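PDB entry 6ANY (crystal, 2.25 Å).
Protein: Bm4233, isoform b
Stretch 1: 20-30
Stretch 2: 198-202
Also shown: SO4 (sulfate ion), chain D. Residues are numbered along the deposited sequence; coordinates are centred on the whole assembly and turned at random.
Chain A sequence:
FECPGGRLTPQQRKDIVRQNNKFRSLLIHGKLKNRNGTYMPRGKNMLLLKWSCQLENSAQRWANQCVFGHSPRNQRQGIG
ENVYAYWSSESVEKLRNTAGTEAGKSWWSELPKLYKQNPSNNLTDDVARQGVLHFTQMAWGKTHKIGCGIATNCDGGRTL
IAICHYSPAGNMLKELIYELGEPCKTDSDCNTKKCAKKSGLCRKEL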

# COMPACT_ATOMS: atom_id res chain seq x y z
N ASN A 20 0.67 3.45 -5.92
CA ASN A 20 0.03 3.55 -4.60
C ASN A 20 -0.33 5.02 -4.30
O ASN A 20 -1.37 5.27 -3.76
CB ASN A 20 0.94 2.96 -3.52
CG ASN A 20 0.17 2.51 -2.26
OD1 ASN A 20 0.70 1.64 -1.53
ND2 ASN A 20 -1.02 3.14 -1.95
N ASN A 21 0.49 5.97 -4.75
CA ASN A 21 0.25 7.38 -4.51
C ASN A 21 -0.84 7.87 -5.44
O ASN A 21 -1.65 8.72 -5.05
CB ASN A 21 1.48 8.24 -4.72
CG ASN A 21 2.40 8.22 -3.57
OD1 ASN A 21 1.98 8.03 -2.40
ND2 ASN A 21 3.69 8.35 -3.87
N LYS A 22 -0.87 7.39 -6.66
CA LYS A 22 -2.01 7.67 -7.55
C LYS A 22 -3.36 7.20 -6.96
O LYS A 22 -4.35 7.95 -6.95
CB LYS A 22 -1.82 7.02 -8.91
CG LYS A 22 -3.04 7.14 -9.81
CD LYS A 22 -2.65 6.71 -11.23
CE LYS A 22 -3.80 6.71 -12.24
NZ LYS A 22 -3.33 6.90 -13.64
N PHE A 23 -3.37 5.96 -6.45
CA PHE A 23 -4.53 5.47 -5.75
C PHE A 23 -4.96 6.39 -4.64
O PHE A 23 -6.14 6.69 -4.51
CB PHE A 23 -4.31 4.05 -5.19
CG PHE A 23 -4.35 2.95 -6.24
CD1 PHE A 23 -5.12 3.06 -7.38
CD2 PHE A 23 -3.64 1.79 -6.05
CE1 PHE A 23 -5.17 2.04 -8.33
CE2 PHE A 23 -3.67 0.75 -6.97
CZ PHE A 23 -4.45 0.86 -8.10
N ARG A 24 -4.00 6.80 -3.82
CA ARG A 24 -4.28 7.63 -2.68
C ARG A 24 -4.85 8.95 -3.08
O ARG A 24 -5.84 9.39 -2.51
CB ARG A 24 -3.01 7.82 -1.86
CG ARG A 24 -2.78 6.63 -0.94
CD ARG A 24 -1.33 6.49 -0.56
NE ARG A 24 -0.95 7.28 0.60
CZ ARG A 24 -1.08 6.92 1.88
NH1 ARG A 24 -1.53 5.71 2.21
NH2 ARG A 24 -0.63 7.74 2.84
N SER A 25 -4.27 9.58 -4.10
CA SER A 25 -4.77 10.85 -4.62
C SER A 25 -6.18 10.73 -5.21
O SER A 25 -7.09 11.53 -4.89
CB SER A 25 -3.78 11.41 -5.64
OG SER A 25 -4.32 12.52 -6.25
N LEU A 26 -6.40 9.72 -6.04
CA LEU A 26 -7.76 9.46 -6.59
C LEU A 26 -8.74 9.28 -5.48
O LEU A 26 -9.83 9.82 -5.52
CB LEU A 26 -7.79 8.24 -7.49
CG LEU A 26 -7.12 8.40 -8.86
CD1 LEU A 26 -7.13 7.08 -9.57
CD2 LEU A 26 -7.79 9.42 -9.78
N LEU A 27 -8.35 8.56 -4.42
CA LEU A 27 -9.23 8.35 -3.29
C LEU A 27 -9.59 9.64 -2.56
O LEU A 27 -10.78 9.85 -2.24
CB LEU A 27 -8.55 7.43 -2.27
CG LEU A 27 -9.33 6.99 -1.07
CD1 LEU A 27 -10.61 6.21 -1.47
CD2 LEU A 27 -8.42 6.19 -0.17
N ILE A 28 -8.59 10.46 -2.20
CA ILE A 28 -8.89 11.73 -1.45
C ILE A 28 -9.58 12.82 -2.31
O ILE A 28 -10.18 13.73 -1.78
CB ILE A 28 -7.68 12.33 -0.75
CG1 ILE A 28 -6.58 12.64 -1.74
CG2 ILE A 28 -7.17 11.41 0.37
CD1 ILE A 28 -5.47 13.39 -1.09
N HIS A 29 -9.55 12.65 -3.64
CA HIS A 29 -10.29 13.48 -4.54
C HIS A 29 -11.72 12.99 -4.82
O HIS A 29 -12.40 13.61 -5.60
CB HIS A 29 -9.56 13.65 -5.85
CG HIS A 29 -8.46 14.64 -5.77
ND1 HIS A 29 -7.21 14.32 -5.28
CD2 HIS A 29 -8.44 15.97 -6.01
CE1 HIS A 29 -6.45 15.40 -5.31
NE2 HIS A 29 -7.17 16.41 -5.78
N GLY A 30 -12.20 11.99 -4.08
CA GLY A 30 -13.58 11.54 -4.21
C GLY A 30 -13.86 10.82 -5.52
O GLY A 30 -15.01 10.82 -5.95
N LYS A 198 0.33 18.79 -7.27
CA LYS A 198 -0.17 17.97 -8.36
C LYS A 198 -1.06 16.85 -7.87
O LYS A 198 -2.09 16.63 -8.45
CB LYS A 198 0.95 17.34 -9.21
CG LYS A 198 1.44 18.23 -10.35
CD LYS A 198 2.59 17.57 -11.09
CE LYS A 198 3.89 17.55 -10.27
NZ LYS A 198 4.85 18.59 -10.71
N SER A 199 -0.68 16.21 -6.77
CA SER A 199 -1.45 15.08 -6.29
C SER A 199 -2.43 15.46 -5.20
O SER A 199 -3.37 14.72 -4.94
CB SER A 199 -0.50 13.97 -5.83
OG SER A 199 0.28 14.37 -4.76
N GLY A 200 -2.20 16.57 -4.49
CA GLY A 200 -3.03 16.93 -3.34
C GLY A 200 -2.63 16.12 -2.11
O GLY A 200 -3.35 16.08 -1.12
N LEU A 201 -1.49 15.45 -2.12
CA LEU A 201 -1.03 14.67 -0.97
C LEU A 201 0.03 15.43 -0.23
O LEU A 201 0.75 16.21 -0.84
CB LEU A 201 -0.41 13.34 -1.43
CG LEU A 201 -1.23 12.36 -2.28
CD1 LEU A 201 -0.31 11.31 -2.87
CD2 LEU A 201 -2.28 11.69 -1.48
N CYS A 202 0.10 15.23 1.08
CA CYS A 202 1.06 15.91 1.94
C CYS A 202 2.36 15.18 1.98
O CYS A 202 2.38 13.96 2.08
CB CYS A 202 0.51 16.10 3.37
SG CYS A 202 -0.99 17.12 3.36
S SO4 D . 4.39 19.60 -6.50
O1 SO4 D . 5.59 19.80 -7.33
O2 SO4 D . 4.48 18.23 -5.99
O3 SO4 D . 4.23 20.51 -5.34
O4 SO4 D . 3.25 19.63 -7.44

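A single backbone carbonyl, that of S199, gathers one side chain from the last turn of the helix, S25, and one from the residue just after it, H29. S25 OG donates a hydrogen bond to S199 O at 2.7 Å, and H29 CE1 lies 3.2 Å from the same S199 O, which sits at the edge of the imidazole, near its plane. The carbon-bound hydrogen expected at CE1, polarised by its two nitrogen neighbours, suits an approach to a carbonyl oxygen. The ring is held from within its own stretch: H29 ND1 donates to S25 O at 2.8 Å, and S25 O also accepts the backbone bond from H29 N at 3.0 Å. S25 thus serves both sides, its carbonyl fixing H29 and its hydroxyl reaching across to S199.

Residues that touch are at least 170 positions apart in sequence. Residues 20-28 are helical, with H29 the first to leave helical phi/psi; 198-202 passes over one side of this helix, and the CA atoms come nearest at S25 CA and S199 CA, 5.6 Å apart. G200 makes room for the histidine: a CB here would point toward the helix and fall 2.9 Å from H29 CE1, a clash, and the positive phi of G200 also favours glycine.

Beside this polar patch, L201 provides the largest covered area of the contact. Its side chain starts sideways, but its end comes nearer the helix, where its methyls fill space by van der Waals packing. L201 CD2 lies 4.0 Å from R24 CB and 3.6 Å from I28 CD1, an apolar pairing. Two carbonyls meet methyls without hydrogen bonding: N21 O, already bonded to S25 N at 2.9 Å, lies 3.6 Å from L201 CD1, and G200 O 3.4 Å from I28 CD1. A weak hydrogen bond from L201 N to S199 OG, 3.4 Å, spans the turn at G200. Beyond the interface, K198 N donates to sulfate O4 at 3.0 Å; the ion probably came from the crystallisation liquor.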